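Local coordinates for sulfoquinovosidase (Escherichia coli, PDB 5AEG), which hydrolyses sulfoquinovosyl diacylglycerides and simpler sulfoquinovosides such as sulfoquinovosyl glycerol, releasing sulfoquinovose for use as a source of carbon and sulfur, at residues A[151-156]-A[479-484]; A[506-511]-A[538-543]; A[635-640]-A[659-664]. All coordinates share one frame; numbering follows the deposited sequence.

Contact 1: residues A[151-156]-A[479-484]; sequences SEQGVG and LDDGLA. With CA (calcium ion), chain D.
Gln153 and Asp481 meet at a buried calcium ion that joins the two loops. The Gln153 side chain leaves with CG anti to its backbone N (chi1 -170°) and then bends, which brings its amide to the ion beside the Asp481 carboxylate. Gly154 supplies its carbonyl: Gly154 O lies 2.4 Å from the calcium and 3.0 Å from Asp481 OD2, two acceptors held together by the metal they share. At the backbone angles of Gly154 a CB would press against the preceding carbonyl. Val155 packs against Val163 and Ala167 of helix 162-169. At Gly156 the backbone N-H is given to Asp481 at 2.8 Å from N to OD2, using the anti lone pair of that oxygen. The carboxylate is therefore gripped twice, since it also chelates the calcium with OD1 at 2.4 Å and OD2 at 2.6 Å. Gly156 O rests 3.6 Å from Asp480 CB, while the Asp480 carboxylate turns to Ser137 and Asn158. A water and two oxygens of Asp472 bring the ligands to seven. The result is a seven-coordinate calcium site tying the N-terminal beta domain to the TIM barrel of this family 31 glycosidase, next to the inferred proton donor, Asp472.

Contact 2: residues A[506-511]-A[538-543]; sequences GGYTTL and EGNRPG
The side-chain amide of Asn540 pairs with both backbone polar groups of Thr510. Thr510 N donates to Asn540 OD1 at 2.7 Å, in the carbonyl plane on a lone pair, and Asn540 ND2 returns a bond to Thr510 O at 3.1 Å from above that carbonyl plane. A chi1 of 58°, with CG between the backbone N and the carbonyl carbon, brings the Asn540 amide alongside the Thr510 backbone. An alanine here would probably leave the N-H and C=O of Thr510 without these mates. Two further bonds converge on Tyr508 O: a short one within 506-511 from Thr510 OG1 at 2.7 Å, from above the carbonyl plane, and a weak one from Asn540 N at 3.4 Å. In the packing, Asn540 N lies over one face of the Tyr508 ring, with Tyr508 OH 3.6 Å from Asn540 CB. Gly539 leaves room for Tyr508 O and Thr510 OG1, which a CB would crowd. Leu511 CD2 sits over one face of the Arg541 guanidinium, 3.6 Å from NH2. Tyr508 meets substrate-binding His537 edge-to-face, and Asn540 O accepts a hydrogen bond from substrate-binding Arg301. Both loops follow barrel strands, 501-505 and 534-536, at the C-terminal ends where TIM-barrel enzymes carry their active sites.

Contact 3: residues A[635-640]-A[659-664]; sequences WVHAWT and PVFYRA
Val636 and Tyr662 form the hydrogen-bonded pair at the middle of a short antiparallel ladder, with Val636 N to Tyr662 O at 2.7 Å and Tyr662 N to Val636 O at 2.8 Å. A third bond, Ala638 N to Val660 O at 2.9 Å, runs almost straight (173°) and carries the pairing beyond strand 635-637. The packing is close on both faces of this ladder. On one, Val636 CB sits over one face of the Tyr662 ring, 3.8 Å from its centroid, with CG1 near the hydroxyl end. A chi1 of 70° sets the ring between its own backbone N and carbonyl carbon, alongside Val636. Ala638 CA comes to the edge of the same ring. On the other face, the pair His637 and Phe661 brings His637 CD2 over one face of the phenyl ring, 3.9 Å from CE2, with the two ring planes at 59°. Trp635 continues this face: CE3 touches Phe661 CB, and Arg663 CG makes an off-centre CH-pi contact, 4.1 Å from the centroid of the six-membered ring. The far end of Arg663 runs on to salt bridges with Asp612 and Asp633. Packing thins toward solvent, where exposed Ala664 offers its CB to Val636 CG2 at 3.9 Å and the valine itself is partly exposed. Strand 660-663 lies between 635-637 and 613-615 in the antiparallel sheet of the C-terminal domain, and 635-637 is flanked in turn by 643-644. Strand 625-630 packs on the face of Trp635 and Phe661 through Leu630 and Leu628, Phe672 of helix 669-673 meets the Tyr662 ring, and Trp639 reaches Arg560 and Val564 of helix 552-567.

From the N terminus, contact 1 opens in the loop after strand 145-148 and closes 322 residues later, so the remainder of the N-terminal domain and much of the TIM barrel lie inside its span. Contact 2 follows, joining two barrel loops across a 26-residue excursion through helix 518-528. Contact 3 closes an 18-residue excursion through strands 643-644 and 647-652, joining adjacent strands of the C-terminal sheet. The three spans run in series, neither nested nor crossed. In space the first two adjoin, Val155 CG1 lying 4.1 Å from Thr509 CG2, and both lie close to Asp472, the inferred proton donor. Contact 3 stands apart, its centre about 30 Å from that of contact 1.

Contact 1: residues A[151-156]-A[479-484]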
loop_
_atom_site.group_PDB
_atom_site.type_symbol
_atom_site.label_atom_id
_atom_site.label_comp_id
_atom_site.label_asym_id
_atom_site.label_seq_id
_atom_site.Cartn_x
_atom_site.Cartn_y
_atom_site.Cartn_z
ATOM N N SER A 151 -6.071 -0.141 9.156
ATOM C CA SER A 151 -7.169 0.739 9.517
ATOM C C SER A 151 -7.426 1.749 8.419
ATOM O O SER A 151 -6.713 1.776 7.392
ATOM C CB SER A 151 -6.912 1.510 10.811
ATOM O OG SER A 151 -5.999 2.642 10.734
ATOM N N GLU A 152 -8.469 2.553 8.610
ATOM C CA GLU A 152 -8.548 3.768 7.767
ATOM C C GLU A 152 -7.268 4.539 7.947
ATOM O O GLU A 152 -6.596 4.573 9.000
ATOM C CB GLU A 152 -9.726 4.648 8.069
ATOM C CG GLU A 152 -11.085 3.943 7.961
ATOM C CD GLU A 152 -11.200 3.162 6.697
ATOM O OE1 GLU A 152 -10.899 3.789 5.625
ATOM O OE2 GLU A 152 -11.527 1.922 6.757
ATOM N N GLN A 153 -6.891 5.237 6.882
ATOM C CA GLN A 153 -5.599 5.871 6.826
ATOM C C GLN A 153 -5.535 7.290 7.503
ATOM O O GLN A 153 -4.464 7.807 7.798
ATOM C CB GLN A 153 -5.301 5.962 5.311
ATOM C CG GLN A 153 -3.865 6.386 4.962
ATOM C CD GLN A 153 -3.836 7.727 4.324
ATOM O OE1 GLN A 153 -4.815 8.467 4.352
ATOM N NE2 GLN A 153 -2.717 8.054 3.723
ATOM N N GLY A 154 -6.702 7.880 7.777
ATOM C CA GLY A 154 -6.779 9.138 8.428
ATOM C C GLY A 154 -7.145 10.251 7.463
ATOM O O GLY A 154 -6.853 10.172 6.284
ATOM N N VAL A 155 -7.783 11.313 7.964
ATOM C CA VAL A 155 -8.049 12.522 7.131
ATOM C C VAL A 155 -7.284 13.637 7.799
ATOM O O VAL A 155 -7.626 14.135 8.908
ATOM C CB VAL A 155 -9.576 12.805 7.149
ATOM C CG1 VAL A 155 -9.906 14.157 6.524
ATOM C CG2 VAL A 155 -10.354 11.595 6.604
ATOM N N GLY A 156 -6.223 14.091 7.140
ATOM C CA GLY A 156 -5.284 15.047 7.736
ATOM C C GLY A 156 -4.011 14.398 8.298
ATOM O O GLY A 156 -2.909 14.808 7.975
ATOM N N LEU A 479 1.621 17.922 3.639
ATOM C CA LEU A 479 2.645 16.891 3.638
ATOM C C LEU A 479 2.096 15.541 4.046
ATOM O O LEU A 479 2.431 14.519 3.424
ATOM C CB LEU A 479 3.780 17.279 4.588
ATOM C CG LEU A 479 4.668 18.422 4.134
ATOM C CD1 LEU A 479 5.777 18.708 5.156
ATOM C CD2 LEU A 479 5.311 18.001 2.823
ATOM N N ASP A 480 1.253 15.453 5.044
ATOM C CA ASP A 480 0.847 14.155 5.598
ATOM C C ASP A 480 -0.375 13.518 4.940
ATOM O O ASP A 480 -0.604 12.326 5.124
ATOM C CB ASP A 480 0.582 14.284 7.105
ATOM C CG ASP A 480 1.835 14.700 7.859
ATOM O OD1 ASP A 480 2.691 13.867 8.034
ATOM O OD2 ASP A 480 1.947 15.863 8.235
ATOM N N ASP A 481 -1.148 14.287 4.183
ATOM C CA ASP A 481 -2.262 13.710 3.505
ATOM C C ASP A 481 -2.581 14.274 2.167
ATOM O O ASP A 481 -3.641 14.018 1.576
ATOM C CB ASP A 481 -3.483 13.717 4.463
ATOM C CG ASP A 481 -4.443 12.540 4.258
ATOM O OD1 ASP A 481 -4.278 11.576 3.454
ATOM O OD2 ASP A 481 -5.507 12.521 4.940
ATOM N N GLY A 482 -1.623 14.971 1.569
ATOM C CA GLY A 482 -1.880 15.579 0.251
ATOM C C GLY A 482 -1.052 14.895 -0.802
ATOM O O GLY A 482 -0.578 13.742 -0.642
ATOM N N LEU A 483 -0.891 15.555 -1.926
ATOM C CA LEU A 483 -0.077 15.029 -3.022
ATOM C C LEU A 483 1.285 14.425 -2.567
ATOM O O LEU A 483 1.641 13.336 -2.999
ATOM C CB LEU A 483 0.106 16.094 -4.139
ATOM C CG LEU A 483 0.725 15.704 -5.479
ATOM C CD1 LEU A 483 0.360 16.842 -6.464
ATOM C CD2 LEU A 483 2.249 15.628 -5.423
ATOM N N ALA A 484 1.986 15.172 -1.725
ATOM C CA ALA A 484 3.344 14.797 -1.261
ATOM C C ALA A 484 3.390 13.399 -0.638
ATOM O O ALA A 484 4.366 12.674 -0.799
ATOM C CB ALA A 484 3.816 15.749 -0.304
HETATM CA CA CA D . -6.263 10.275 3.969
HETATM O O HOH W 1 -7.908 11.858 3.271
#

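Contact 2: residues A[506-511]-A[538-543]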
loop_
_atom_site.group_PDB
_atom_site.type_symbol
_atom_site.label_atom_id
_atom_site.label_comp_id
_atom_site.label_asym_id
_atom_site.label_seq_id
_atom_site.Cartn_x
_atom_site.Cartn_y
_atom_site.Cartn_z
ATOM N N GLY A 506 -5.596 14.042 -8.633
ATOM C CA GLY A 506 -6.271 15.160 -7.937
ATOM C C GLY A 506 -6.669 14.852 -6.506
ATOM O O GLY A 506 -7.297 15.694 -5.840
ATOM N N GLY A 507 -6.375 13.615 -6.046
ATOM C CA GLY A 507 -6.742 13.192 -4.637
ATOM C C GLY A 507 -8.232 12.897 -4.561
ATOM O O GLY A 507 -8.941 12.859 -5.599
ATOM N N TYR A 508 -8.707 12.665 -3.346
ATOM C CA TYR A 508 -10.026 12.088 -3.141
ATOM C C TYR A 508 -10.898 12.868 -2.095
ATOM O O TYR A 508 -12.053 13.281 -2.365
ATOM C CB TYR A 508 -9.895 10.651 -2.733
ATOM C CG TYR A 508 -11.226 10.028 -2.317
ATOM C CD1 TYR A 508 -12.145 9.604 -3.282
ATOM C CD2 TYR A 508 -11.550 9.876 -0.975
ATOM C CE1 TYR A 508 -13.365 9.024 -2.921
ATOM C CE2 TYR A 508 -12.760 9.303 -0.611
ATOM C CZ TYR A 508 -13.648 8.893 -1.591
ATOM O OH TYR A 508 -14.852 8.332 -1.262
ATOM N N THR A 509 -10.386 12.984 -0.888
ATOM C CA THR A 509 -11.179 13.334 0.297
ATOM C C THR A 509 -11.547 14.811 0.272
ATOM O O THR A 509 -10.703 15.713 0.302
ATOM C CB THR A 509 -10.461 13.025 1.614
ATOM O OG1 THR A 509 -10.080 11.640 1.689
ATOM C CG2 THR A 509 -11.360 13.384 2.790
ATOM N N THR A 510 -12.856 15.037 0.182
ATOM C CA THR A 510 -13.417 16.318 -0.074
ATOM C C THR A 510 -14.414 16.587 1.114
ATOM O O THR A 510 -15.578 16.257 1.038
ATOM C CB THR A 510 -14.157 16.270 -1.405
ATOM O OG1 THR A 510 -13.358 15.675 -2.436
ATOM C CG2 THR A 510 -14.576 17.636 -1.822
ATOM N N LEU A 511 -13.927 17.142 2.183
ATOM C CA LEU A 511 -14.655 17.317 3.433
ATOM C C LEU A 511 -14.165 18.577 4.063
ATOM O O LEU A 511 -13.122 19.086 3.683
ATOM C CB LEU A 511 -14.311 16.186 4.391
ATOM C CG LEU A 511 -14.770 14.805 4.014
ATOM C CD1 LEU A 511 -14.224 13.798 5.061
ATOM C CD2 LEU A 511 -16.285 14.643 3.834
ATOM N N GLU A 538 -13.354 11.330 -9.341
ATOM C CA GLU A 538 -14.143 12.539 -9.063
ATOM C C GLU A 538 -14.057 13.070 -7.639
ATOM O O GLU A 538 -14.255 14.263 -7.389
ATOM C CB GLU A 538 -15.600 12.324 -9.441
ATOM C CG GLU A 538 -15.802 12.052 -10.937
ATOM C CD GLU A 538 -17.300 11.897 -11.329
ATOM O OE1 GLU A 538 -18.146 11.673 -10.426
ATOM O OE2 GLU A 538 -17.609 11.955 -12.575
ATOM N N GLY A 539 -13.639 12.230 -6.696
ATOM C CA GLY A 539 -13.682 12.550 -5.243
ATOM C C GLY A 539 -15.045 12.242 -4.636
ATOM O O GLY A 539 -16.037 12.012 -5.354
ATOM N N ASN A 540 -15.143 12.285 -3.324
ATOM C CA ASN A 540 -16.419 11.889 -2.686
ATOM C C ASN A 540 -17.557 12.885 -2.905
ATOM O O ASN A 540 -18.720 12.476 -2.779
ATOM C CB ASN A 540 -16.314 11.594 -1.199
ATOM C CG ASN A 540 -15.780 12.744 -0.405
ATOM O OD1 ASN A 540 -14.663 13.135 -0.608
ATOM N ND2 ASN A 540 -16.611 13.375 0.438
ATOM N N ARG A 541 -17.216 14.125 -3.186
ATOM C CA ARG A 541 -18.190 15.285 -3.496
ATOM C C ARG A 541 -17.847 15.897 -4.841
ATOM O O ARG A 541 -17.151 16.946 -4.927
ATOM C CB ARG A 541 -18.175 16.336 -2.416
ATOM C CG ARG A 541 -18.792 15.904 -1.067
ATOM C CD ARG A 541 -18.673 17.074 -0.060
ATOM N NE ARG A 541 -19.031 16.630 1.295
ATOM C CZ ARG A 541 -18.789 17.279 2.437
ATOM N NH1 ARG A 541 -18.105 18.415 2.471
ATOM N NH2 ARG A 541 -19.194 16.733 3.583
ATOM N N PRO A 542 -18.227 15.194 -5.904
ATOM C CA PRO A 542 -17.739 15.560 -7.234
ATOM C C PRO A 542 -17.991 17.000 -7.650
ATOM O O PRO A 542 -17.125 17.687 -8.273
ATOM C CB PRO A 542 -18.482 14.580 -8.126
ATOM C CG PRO A 542 -18.692 13.367 -7.275
ATOM C CD PRO A 542 -19.018 13.955 -5.930
ATOM N N GLY A 543 -19.171 17.508 -7.257
ATOM C CA GLY A 543 -19.517 18.932 -7.553
ATOM C C GLY A 543 -18.685 19.958 -6.899
ATOM O O GLY A 543 -18.696 21.095 -7.337
#

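Contact 3: residues A[635-640]-A[659-664]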
loop_
_atom_site.group_PDB
_atom_site.type_symbol
_atom_site.label_atom_id
_atom_site.label_comp_id
_atom_site.label_asym_id
_atom_site.label_seq_id
_atom_site.Cartn_x
_atom_site.Cartn_y
_atom_site.Cartn_z
ATOM N N TRP A 635 22.972 14.622 -15.604
ATOM C CA TRP A 635 21.502 14.775 -15.638
ATOM C C TRP A 635 21.139 15.749 -16.721
ATOM O O TRP A 635 21.875 16.697 -16.984
ATOM C CB TRP A 635 21.002 15.244 -14.275
ATOM C CG TRP A 635 21.123 14.200 -13.236
ATOM C CD1 TRP A 635 22.038 14.188 -12.234
ATOM C CD2 TRP A 635 20.388 12.958 -13.123
ATOM N NE1 TRP A 635 21.859 13.109 -11.474
ATOM C CE2 TRP A 635 20.908 12.292 -12.035
ATOM C CE3 TRP A 635 19.343 12.369 -13.834
ATOM C CZ2 TRP A 635 20.422 11.092 -11.614
ATOM C CZ3 TRP A 635 18.840 11.198 -13.394
ATOM C CH2 TRP A 635 19.386 10.561 -12.310
ATOM N N VAL A 636 20.022 15.480 -17.395
ATOM C CA VAL A 636 19.453 16.388 -18.374
ATOM C C VAL A 636 18.010 16.704 -18.005
ATOM O O VAL A 636 17.225 15.751 -17.821
ATOM C CB VAL A 636 19.445 15.699 -19.764
ATOM C CG1 VAL A 636 18.944 16.684 -20.791
ATOM C CG2 VAL A 636 20.837 15.254 -20.100
ATOM N N HIS A 637 17.711 17.968 -17.791
ATOM C CA HIS A 637 16.348 18.412 -17.528
ATOM C C HIS A 637 15.446 18.090 -18.733
ATOM O O HIS A 637 15.750 18.491 -19.889
ATOM C CB HIS A 637 16.369 19.865 -17.170
ATOM C CG HIS A 637 15.044 20.464 -16.820
ATOM N ND1 HIS A 637 14.414 21.402 -17.615
ATOM C CD2 HIS A 637 14.210 20.237 -15.783
ATOM C CE1 HIS A 637 13.260 21.733 -17.073
ATOM N NE2 HIS A 637 13.128 21.081 -15.938
ATOM N N ALA A 638 14.342 17.357 -18.493
ATOM C CA ALA A 638 13.511 16.837 -19.581
ATOM C C ALA A 638 12.959 17.926 -20.516
ATOM O O ALA A 638 12.758 17.656 -21.697
ATOM C CB ALA A 638 12.300 16.081 -19.047
ATOM N N TRP A 639 12.667 19.098 -19.993
ATOM C CA TRP A 639 11.849 20.059 -20.759
ATOM C C TRP A 639 12.739 21.069 -21.505
ATOM O O TRP A 639 12.287 21.688 -22.474
ATOM C CB TRP A 639 10.757 20.797 -19.962
ATOM C CG TRP A 639 10.020 19.745 -19.129
ATOM C CD1 TRP A 639 10.059 19.603 -17.780
ATOM C CD2 TRP A 639 9.229 18.679 -19.629
ATOM N NE1 TRP A 639 9.358 18.504 -17.400
ATOM C CE2 TRP A 639 8.865 17.873 -18.507
ATOM C CE3 TRP A 639 8.820 18.292 -20.883
ATOM C CZ2 TRP A 639 8.036 16.767 -18.623
ATOM C CZ3 TRP A 639 8.027 17.162 -21.015
ATOM C CH2 TRP A 639 7.610 16.415 -19.845
ATOM N N THR A 640 13.946 21.287 -21.005
ATOM C CA THR A 640 14.902 22.295 -21.604
ATOM C C THR A 640 16.165 21.686 -22.198
ATOM O O THR A 640 16.837 22.329 -23.007
ATOM C CB THR A 640 15.307 23.352 -20.581
ATOM O OG1 THR A 640 16.018 22.720 -19.481
ATOM C CG2 THR A 640 14.082 24.055 -20.057
ATOM N N PRO A 659 9.481 18.745 -12.390
ATOM C CA PRO A 659 10.967 18.613 -12.244
ATOM C C PRO A 659 11.392 17.187 -12.466
ATOM O O PRO A 659 11.217 16.335 -11.545
ATOM C CB PRO A 659 11.216 19.084 -10.821
ATOM C CG PRO A 659 9.983 19.857 -10.428
ATOM C CD PRO A 659 8.865 19.097 -11.103
ATOM N N VAL A 660 11.768 16.903 -13.730
ATOM C CA VAL A 660 12.059 15.593 -14.221
ATOM C C VAL A 660 13.408 15.691 -14.936
ATOM O O VAL A 660 13.582 16.559 -15.787
ATOM C CB VAL A 660 10.981 15.077 -15.214
ATOM C CG1 VAL A 660 11.403 13.774 -15.861
ATOM C CG2 VAL A 660 9.602 14.865 -14.498
ATOM N N PHE A 661 14.335 14.801 -14.596
ATOM C CA PHE A 661 15.637 14.792 -15.212
ATOM C C PHE A 661 15.947 13.396 -15.667
ATOM O O PHE A 661 15.431 12.422 -15.103
ATOM C CB PHE A 661 16.692 15.257 -14.188
ATOM C CG PHE A 661 16.434 16.562 -13.586
ATOM C CD1 PHE A 661 15.457 16.711 -12.615
ATOM C CD2 PHE A 661 17.204 17.668 -13.945
ATOM C CE1 PHE A 661 15.226 17.954 -12.067
ATOM C CE2 PHE A 661 17.005 18.874 -13.374
ATOM C CZ PHE A 661 15.995 19.035 -12.448
ATOM N N TYR A 662 16.702 13.244 -16.722
ATOM C CA TYR A 662 17.139 11.953 -17.146
ATOM C C TYR A 662 18.673 11.850 -17.347
ATOM O O TYR A 662 19.352 12.868 -17.532
ATOM C CB TYR A 662 16.411 11.472 -18.391
ATOM C CG TYR A 662 16.759 12.227 -19.709
ATOM C CD1 TYR A 662 17.844 11.873 -20.493
ATOM C CD2 TYR A 662 16.026 13.317 -20.099
ATOM C CE1 TYR A 662 18.171 12.564 -21.687
ATOM C CE2 TYR A 662 16.338 14.042 -21.293
ATOM C CZ TYR A 662 17.374 13.623 -22.104
ATOM O OH TYR A 662 17.636 14.384 -23.262
ATOM N N ARG A 663 19.146 10.620 -17.288
ATOM C CA ARG A 663 20.599 10.320 -17.348
ATOM C C ARG A 663 21.002 10.456 -18.877
ATOM O O ARG A 663 20.508 9.736 -19.730
ATOM C CB ARG A 663 20.906 8.896 -16.849
ATOM C CG ARG A 663 20.752 8.728 -15.332
ATOM C CD ARG A 663 21.136 7.349 -14.853
ATOM N NE ARG A 663 22.522 7.073 -15.179
ATOM C CZ ARG A 663 22.955 6.160 -16.035
ATOM N NH1 ARG A 663 22.122 5.384 -16.755
ATOM N NH2 ARG A 663 24.295 6.083 -16.222
ATOM N N ALA A 664 21.894 11.394 -19.155
ATOM C CA ALA A 664 22.510 11.597 -20.511
ATOM C C ALA A 664 22.983 10.314 -21.097
ATOM O O ALA A 664 22.819 10.107 -22.262
ATOM C CB ALA A 664 23.656 12.583 -20.386
#